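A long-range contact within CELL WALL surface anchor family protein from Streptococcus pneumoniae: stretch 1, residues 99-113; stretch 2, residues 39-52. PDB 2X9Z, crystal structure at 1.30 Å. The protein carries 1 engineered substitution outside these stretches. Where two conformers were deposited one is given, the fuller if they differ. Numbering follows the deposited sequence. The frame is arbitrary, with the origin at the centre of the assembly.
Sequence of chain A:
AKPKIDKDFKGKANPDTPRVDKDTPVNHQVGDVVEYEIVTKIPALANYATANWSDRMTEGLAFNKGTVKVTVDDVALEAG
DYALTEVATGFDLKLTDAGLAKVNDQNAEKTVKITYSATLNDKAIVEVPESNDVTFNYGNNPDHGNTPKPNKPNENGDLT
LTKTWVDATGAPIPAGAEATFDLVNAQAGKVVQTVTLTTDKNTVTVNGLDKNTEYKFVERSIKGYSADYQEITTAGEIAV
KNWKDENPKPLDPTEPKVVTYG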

# COMPACT_ATOMS: atom_id res chain seq x y z
N GLY A 99 -4.29 -2.04 -20.90
CA GLY A 99 -5.22 -1.89 -19.79
C GLY A 99 -5.63 -0.45 -19.57
O GLY A 99 -6.79 -0.16 -19.27
N LEU A 100 -4.68 0.47 -19.70
CA LEU A 100 -4.98 1.89 -19.53
C LEU A 100 -6.03 2.33 -20.54
O LEU A 100 -6.87 3.18 -20.25
CB LEU A 100 -3.72 2.73 -19.67
CG LEU A 100 -2.78 2.67 -18.46
CD1 LEU A 100 -1.42 3.27 -18.80
CD2 LEU A 100 -3.39 3.37 -17.25
N ALA A 101 -5.99 1.74 -21.73
CA ALA A 101 -6.95 2.11 -22.77
C ALA A 101 -8.39 1.82 -22.35
O ALA A 101 -9.32 2.44 -22.86
CB ALA A 101 -6.62 1.41 -24.09
N LYS A 102 -8.56 0.86 -21.45
CA LYS A 102 -9.89 0.47 -21.00
C LYS A 102 -10.44 1.33 -19.86
O LYS A 102 -11.63 1.28 -19.57
CB LYS A 102 -9.91 -1.02 -20.62
CG LYS A 102 -9.71 -1.94 -21.81
CD LYS A 102 -9.63 -3.40 -21.42
CE LYS A 102 -9.62 -4.27 -22.68
NZ LYS A 102 -9.52 -5.72 -22.34
N VAL A 103 -9.58 2.12 -19.21
CA VAL A 103 -10.04 3.01 -18.15
C VAL A 103 -9.89 4.49 -18.47
O VAL A 103 -10.56 5.32 -17.88
CB VAL A 103 -9.39 2.70 -16.77
CG1 VAL A 103 -9.68 1.27 -16.35
CG2 VAL A 103 -7.89 2.96 -16.80
N ASN A 104 -9.01 4.82 -19.42
CA ASN A 104 -8.78 6.21 -19.83
C ASN A 104 -9.77 6.63 -20.91
O ASN A 104 -10.24 5.80 -21.70
CB ASN A 104 -7.37 6.39 -20.40
CG ASN A 104 -6.32 6.55 -19.33
OD1 ASN A 104 -6.61 6.92 -18.19
ND2 ASN A 104 -5.07 6.30 -19.70
N ASP A 105 -10.07 7.93 -20.96
CA ASP A 105 -10.90 8.48 -22.02
C ASP A 105 -12.22 7.74 -22.19
O ASP A 105 -12.66 7.47 -23.32
CB ASP A 105 -10.13 8.51 -23.35
CG ASP A 105 -10.76 9.43 -24.38
OD1 ASP A 105 -11.45 10.40 -23.98
OD2 ASP A 105 -10.56 9.20 -25.59
N GLN A 106 -12.86 7.42 -21.07
CA GLN A 106 -14.18 6.80 -21.07
C GLN A 106 -15.24 7.83 -20.66
O GLN A 106 -14.93 8.82 -19.98
CB GLN A 106 -14.20 5.58 -20.14
CG GLN A 106 -13.12 4.58 -20.49
CD GLN A 106 -13.28 3.99 -21.89
OE1 GLN A 106 -14.39 3.77 -22.37
NE2 GLN A 106 -12.16 3.69 -22.53
N ASN A 107 -16.48 7.62 -21.08
CA ASN A 107 -17.51 8.64 -20.89
C ASN A 107 -18.26 8.57 -19.56
O ASN A 107 -19.11 9.40 -19.26
CB ASN A 107 -18.48 8.70 -22.09
CG ASN A 107 -19.69 7.79 -21.94
OD1 ASN A 107 -19.69 6.84 -21.16
ND2 ASN A 107 -20.73 8.08 -22.72
N ALA A 108 -17.90 7.57 -18.75
CA ALA A 108 -18.48 7.40 -17.42
C ALA A 108 -17.41 6.85 -16.50
O ALA A 108 -16.40 6.32 -16.95
CB ALA A 108 -19.67 6.45 -17.48
N GLU A 109 -17.65 6.97 -15.20
CA GLU A 109 -16.78 6.39 -14.19
C GLU A 109 -16.57 4.90 -14.46
O GLU A 109 -17.52 4.19 -14.81
CB GLU A 109 -17.45 6.58 -12.83
CG GLU A 109 -16.56 6.40 -11.63
CD GLU A 109 -17.33 6.69 -10.35
OE1 GLU A 109 -18.41 6.10 -10.17
OE2 GLU A 109 -16.86 7.51 -9.54
N LYS A 110 -15.34 4.43 -14.29
CA LYS A 110 -15.00 3.02 -14.49
C LYS A 110 -14.61 2.42 -13.15
O LYS A 110 -13.94 3.06 -12.33
CB LYS A 110 -13.85 2.85 -15.49
CG LYS A 110 -14.13 3.40 -16.89
CD LYS A 110 -15.31 2.72 -17.57
CE LYS A 110 -14.87 1.54 -18.41
NZ LYS A 110 -16.02 0.78 -18.98
N THR A 111 -15.05 1.19 -12.90
CA THR A 111 -14.78 0.54 -11.63
C THR A 111 -13.82 -0.62 -11.79
O THR A 111 -14.12 -1.60 -12.47
CB THR A 111 -16.08 -0.00 -11.02
OG1 THR A 111 -16.99 1.08 -10.81
CG2 THR A 111 -15.80 -0.69 -9.69
N VAL A 112 -12.65 -0.51 -11.16
CA VAL A 112 -11.68 -1.59 -11.16
C VAL A 112 -11.84 -2.37 -9.86
O VAL A 112 -11.90 -1.78 -8.79
CB VAL A 112 -10.22 -1.07 -11.25
CG1 VAL A 112 -9.25 -2.25 -11.35
CG2 VAL A 112 -10.06 -0.15 -12.44
N LYS A 113 -11.92 -3.69 -9.96
CA LYS A 113 -11.98 -4.53 -8.77
C LYS A 113 -10.86 -5.57 -8.81
O LYS A 113 -10.68 -6.28 -9.81
CB LYS A 113 -13.34 -5.23 -8.67
CG LYS A 113 -13.50 -6.14 -7.46
CD LYS A 113 -14.94 -6.64 -7.38
CE LYS A 113 -15.12 -7.71 -6.33
NZ LYS A 113 -16.52 -8.21 -6.36
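Stretch 2 (39-52) VTKIPALANYATAN

The first part of stretch 2 runs antiparallel to the end of stretch 1. Strand 39-42 lies beside strand 110-113, with 157° between their N-to-C directions and a closest approach of 4.7 Å between axes. The register pairs V39 with K113, T40 with V112, K41 with T111 and I42 with K110. V112 N gives to T40 O at 2.8 Å, and T40 N returns to V112 O at 2.8 Å. I42 N reaches K110 O at 2.8 Å and K110 N reaches I42 O at 2.9 Å. K41 and T111 form a non-hydrogen-bonded pair, with CA atoms 4.7 Å apart.

Side chains alternate across the two-stranded ladder. V39, K41, T111 and K113 share one face. K41 has chi1 m and chi2 m, then extends with chi3 and chi4 t. The two m turns carry the chain across the ladder, so that K41 NZ donates to T111 OG1 at 2.8 Å. T111 is m as well, and its methyl packs diagonally on the same face, T111 CG2 3.8 Å from V39 CG1. K113 is t throughout and its end leads away, so contact is made low on the chain, K113 CG to V39 CG2 at 4.2 Å.

T40, I42, K110 and V112 lie on the other face. I42 is m, t, an extended form that carries CD1 to two valines, 3.9 Å from V103 CB and 4.0 Å from V112 CG2. It thus ties the strand to V103. T40 is m; a water joins its OG1, at 2.8 Å, to V112 O, at 3.0 Å. K110 starts m, m and leads away to a partner elsewhere in the structure.

Beyond I42 the chain leaves the strand and makes a type II beta turn from P43 to A46. L45 has positive phi (63°), as does D105 opposite it in the register, with CA atoms 4.1 Å apart. L45 N donates to Q106 O at 2.8 Å, and D105 N donates to A46 O at 2.8 Å. A44 points its CB toward stretch 1, 3.8 Å from A108 N. The CA-to-CB bond of L45 points away, but its m, t side chain brings CD2 to 3.9 Å from D105 OD1. A water accepts from A46 N and Q106 N, each at 3.0 Å.

N104 recognises the backbone of Y48. Its CA-to-CB bond is sideways, but chi1 m (-81°) with chi2 -21° brings the amide up to Y48. N104 OD1 accepts from Y48 N at 2.9 Å, and N104 ND2 donates to Y48 O at 2.9 Å. Both ends of the amide are used, which fixes its orientation. Y48 itself is m, and its end leads away.

L100 points toward stretch 2. Its m, t conformation places CD2 3.9 Å from A51 CB and CD1 3.5 Å from A49 O. L100 thereby packs against A49 and the start of strand 50-52.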

# COMPACT_ATOMS: atom_id res chain seq x y z
N VAL A 39 -11.54 -1.96 -4.47
CA VAL A 39 -12.40 -1.38 -5.49
C VAL A 39 -11.99 0.07 -5.73
O VAL A 39 -11.88 0.85 -4.77
CB VAL A 39 -13.89 -1.45 -5.08
CG1 VAL A 39 -14.75 -0.70 -6.07
CG2 VAL A 39 -14.34 -2.91 -4.95
N THR A 40 -11.75 0.42 -6.99
CA THR A 40 -11.28 1.75 -7.35
C THR A 40 -12.18 2.34 -8.43
O THR A 40 -12.51 1.67 -9.40
CB THR A 40 -9.83 1.71 -7.87
OG1 THR A 40 -9.02 1.01 -6.93
CG2 THR A 40 -9.28 3.12 -8.06
N LYS A 41 -12.59 3.59 -8.23
CA LYS A 41 -13.40 4.30 -9.20
C LYS A 41 -12.53 5.31 -9.92
O LYS A 41 -11.95 6.20 -9.30
CB LYS A 41 -14.54 5.05 -8.50
CG LYS A 41 -15.46 4.18 -7.67
CD LYS A 41 -16.39 3.36 -8.53
CE LYS A 41 -17.37 2.59 -7.66
NZ LYS A 41 -18.30 1.74 -8.46
N ILE A 42 -12.43 5.16 -11.23
CA ILE A 42 -11.64 6.07 -12.05
C ILE A 42 -12.61 6.99 -12.79
O ILE A 42 -13.57 6.52 -13.40
CB ILE A 42 -10.76 5.27 -13.03
CG1 ILE A 42 -9.71 4.47 -12.23
CG2 ILE A 42 -10.10 6.18 -14.08
CD1 ILE A 42 -8.80 3.63 -13.06
N PRO A 43 -12.38 8.31 -12.70
CA PRO A 43 -13.33 9.28 -13.26
C PRO A 43 -13.44 9.21 -14.78
O PRO A 43 -12.52 8.73 -15.46
CB PRO A 43 -12.74 10.63 -12.83
CG PRO A 43 -11.75 10.33 -11.77
CD PRO A 43 -11.22 8.96 -12.08
N ALA A 44 -14.56 9.67 -15.32
CA ALA A 44 -14.68 9.84 -16.77
C ALA A 44 -13.57 10.73 -17.33
O ALA A 44 -13.09 11.65 -16.66
CB ALA A 44 -16.05 10.41 -17.13
N LEU A 45 -13.15 10.44 -18.56
CA LEU A 45 -12.18 11.26 -19.30
C LEU A 45 -10.80 11.31 -18.64
O LEU A 45 -10.09 12.31 -18.76
CB LEU A 45 -12.73 12.67 -19.55
CG LEU A 45 -14.09 12.71 -20.24
CD1 LEU A 45 -14.57 14.15 -20.43
CD2 LEU A 45 -14.05 11.98 -21.58
N ALA A 46 -10.42 10.24 -17.96
CA ALA A 46 -9.09 10.14 -17.38
C ALA A 46 -8.02 10.01 -18.46
O ALA A 46 -8.28 9.51 -19.55
CB ALA A 46 -9.02 8.95 -16.42
N ASN A 47 -6.81 10.47 -18.15
CA ASN A 47 -5.68 10.31 -19.06
C ASN A 47 -4.42 9.90 -18.29
O ASN A 47 -3.37 10.53 -18.41
CB ASN A 47 -5.43 11.58 -19.87
CG ASN A 47 -4.51 11.34 -21.05
OD1 ASN A 47 -4.50 10.26 -21.63
ND2 ASN A 47 -3.73 12.36 -21.40
N TYR A 48 -4.54 8.85 -17.49
CA TYR A 48 -3.43 8.44 -16.64
C TYR A 48 -2.32 7.79 -17.44
O TYR A 48 -2.58 6.98 -18.34
CB TYR A 48 -3.90 7.47 -15.57
CG TYR A 48 -4.95 8.00 -14.60
CD1 TYR A 48 -5.15 9.37 -14.43
CD2 TYR A 48 -5.72 7.12 -13.84
CE1 TYR A 48 -6.11 9.84 -13.54
CE2 TYR A 48 -6.68 7.58 -12.96
CZ TYR A 48 -6.87 8.94 -12.80
OH TYR A 48 -7.83 9.37 -11.91
N ALA A 49 -1.08 8.12 -17.09
CA ALA A 49 0.10 7.42 -17.59
C ALA A 49 0.38 6.18 -16.75
O ALA A 49 1.03 5.25 -17.21
CB ALA A 49 1.31 8.35 -17.56
N THR A 50 -0.09 6.19 -15.50
CA THR A 50 0.11 5.08 -14.58
C THR A 50 -1.14 4.86 -13.75
O THR A 50 -1.76 5.82 -13.27
CB THR A 50 1.30 5.34 -13.63
OG1 THR A 50 2.51 5.48 -14.39
CG2 THR A 50 1.46 4.21 -12.61
N ALA A 51 -1.51 3.59 -13.61
CA ALA A 51 -2.54 3.16 -12.68
C ALA A 51 -1.99 1.90 -12.02
O ALA A 51 -2.05 0.81 -12.59
CB ALA A 51 -3.85 2.88 -13.39
N ASN A 52 -1.45 2.07 -10.82
CA ASN A 52 -0.74 1.01 -10.11
C ASN A 52 -1.33 0.78 -8.72
O ASN A 52 -1.57 1.75 -7.98
CB ASN A 52 0.74 1.41 -9.98
CG ASN A 52 1.57 0.40 -9.22
OD1 ASN A 52 1.93 -0.65 -9.75
ND2 ASN A 52 1.90 0.72 -7.96
O HOH W 1 -9.15 -1.67 -7.55
O HOH W 2 -13.72 6.55 -16.47
O HOH W 3 -11.94 7.61 -18.20